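Local coordinates for sensor protein (Vibrio parahaemolyticus, PDB 3I9Y), which probably phosphorylates itself on histidine using ATP in a two-component relay that responds to trimethylamine N-oxide, the present chain being its helical sensor domain, at residues 71-74 with 75-79. Residues are numbered along the deposited sequence; the frame is centred on the assembly and turned at random.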
loop_
_atom_site.group_PDB
_atom_site.type_symbol
_atom_site.label_atom_id
_atom_site.label_comp_id
_atom_site.label_asym_id
_atom_site.label_seq_id
_atom_site.Cartn_x
_atom_site.Cartn_y
_atom_site.Cartn_z
ATOM N N SER A 71 19.406 -14.259 18.048
ATOM C CA SER A 71 19.341 -13.274 17.072
ATOM C C SER A 71 18.236 -13.725 15.957
ATOM O O SER A 71 17.495 -12.839 15.375
ATOM C CB SER A 71 20.777 -13.095 16.594
ATOM O OG SER A 71 20.757 -13.149 15.239
ATOM N N ASN A 72 18.067 -15.064 15.663
ATOM C CA ASN A 72 17.023 -15.468 14.716
ATOM C C ASN A 72 15.617 -14.990 15.317
ATOM O O ASN A 72 14.760 -14.555 14.536
ATOM C CB ASN A 72 16.856 -16.954 14.549
ATOM C CG ASN A 72 18.039 -17.596 13.934
ATOM O OD1 ASN A 72 18.826 -16.980 13.139
ATOM N ND2 ASN A 72 18.240 -18.818 14.306
ATOM N N VAL A 73 15.383 -15.072 16.642
ATOM C CA VAL A 73 14.152 -14.716 17.186
ATOM C C VAL A 73 13.909 -13.130 17.083
ATOM O O VAL A 73 12.739 -12.663 16.796
ATOM C CB VAL A 73 14.062 -15.175 18.661
ATOM C CG1 VAL A 73 12.909 -14.594 19.367
ATOM C CG2 VAL A 73 14.008 -16.709 18.733
ATOM N N GLN A 74 14.938 -12.340 17.378
ATOM C CA GLN A 74 14.824 -10.905 17.310
ATOM C C GLN A 74 14.519 -10.516 15.804
ATOM O O GLN A 74 13.708 -9.612 15.560
ATOM C CB GLN A 74 16.120 -10.194 17.707
ATOM C CG GLN A 74 16.407 -10.382 19.242
ATOM C CD GLN A 74 17.593 -9.551 19.731
ATOM O OE1 GLN A 74 18.118 -9.869 20.843
ATOM N NE2 GLN A 74 17.957 -8.456 19.046
ATOM N N ASN A 75 15.146 -11.167 14.844
ATOM C CA ASN A 75 14.912 -10.828 13.508
ATOM C C ASN A 75 13.445 -11.105 13.100
ATOM O O ASN A 75 12.886 -10.276 12.355
ATOM C CB ASN A 75 15.822 -11.511 12.514
ATOM C CG ASN A 75 17.269 -11.027 12.665
ATOM O OD1 ASN A 75 17.495 -9.946 13.188
ATOM N ND2 ASN A 75 18.246 -11.868 12.205
ATOM N N VAL A 76 12.855 -12.215 13.538
ATOM C CA VAL A 76 11.506 -12.531 13.239
ATOM C C VAL A 76 10.626 -11.491 13.911
ATOM O O VAL A 76 9.716 -10.909 13.242
ATOM C CB VAL A 76 11.155 -13.939 13.736
ATOM C CG1 VAL A 76 9.648 -14.183 13.877
ATOM C CG2 VAL A 76 11.798 -15.021 12.800
ATOM N N ILE A 77 10.825 -11.170 15.194
ATOM C CA ILE A 77 9.965 -10.229 15.867
ATOM C C ILE A 77 10.059 -8.858 15.127
ATOM O O ILE A 77 9.013 -8.302 14.881
ATOM C CB ILE A 77 10.373 -10.010 17.401
ATOM C CG1 ILE A 77 10.245 -11.405 18.076
ATOM C CG2 ILE A 77 9.636 -8.716 18.081
ATOM C CD1 ILE A 77 10.566 -11.535 19.661
ATOM N N ASN A 78 11.249 -8.327 14.778
ATOM C CA ASN A 78 11.337 -7.021 14.084
ATOM C C ASN A 78 10.692 -7.035 12.700
ATOM O O ASN A 78 10.176 -6.020 12.301
ATOM C CB ASN A 78 12.784 -6.608 13.928
ATOM C CG ASN A 78 13.401 -6.277 15.382
ATOM O OD1 ASN A 78 12.674 -5.840 16.275
ATOM N ND2 ASN A 78 14.705 -6.557 15.575
ATOM N N ASN A 79 10.775 -8.153 11.979
ATOM C CA ASN A 79 10.234 -8.284 10.654
ATOM C C ASN A 79 8.694 -8.249 10.761
ATOM O O ASN A 79 8.061 -7.492 10.020
ATOM C CB ASN A 79 10.647 -9.600 10.054
ATOM C CG ASN A 79 9.865 -9.914 8.808
ATOM O OD1 ASN A 79 8.868 -10.620 8.846
ATOM N ND2 ASN A 79 10.329 -9.356 7.685
HETATM O O HOH W 1 17.802 -14.804 11.368
#
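Two successive turns of the long helix 63-114 meet here through i to i+4 contacts, with Ser71 bound to Asn75, Asn72 to Val76, Val73 to Ile77 and Gln74 to Asn78 by backbone hydrogen bonds. The last is the straightest, 2.9 Å from Asn78 N to Gln74 O at 173°, whereas the bond from Val76 N to Asn72 O is longer, 3.2 Å. On one flank the branched chains of Val73 and Ile77 run side by side, and CG1 of Val73 touches CD1 of Ile77 at 3.9 Å. Ile77 keeps CG1 beside its own backbone N (chi1 -60°), which sets that methylene against Val73 O and carries the extended chain back toward the valine. Both residues also touch Leu50 on helix 32-58, which suits aliphatic side chains even though Ile77 remains largely exposed. The flank toward helix 232-267 is more polar. A water bridges Asn72 OD1 (3.0 Å) and Asn75 ND2 (3.1 Å), accepting from the latter and probably donating to the former, and so links two amides three residues apart. The other end of the Asn72 amide, ND2, makes a weak hydrogen bond to Thr263 OG1, while in buried Asn79, one turn past Asn75, OD1 bonds to Thr253 OG1 and ND2 to the backbone O of Leu249. Between these asparagines Val76 packs on Phe257, its CG2 lying 3.5 Å from Asn72 O. Val73 and Ile77 thus face helix 32-58, while Val76 and the asparagines 72, 75 and 79 face helix 232-267, as befits a long helix in the stacked four-helix bundles of the TorS sensor domain.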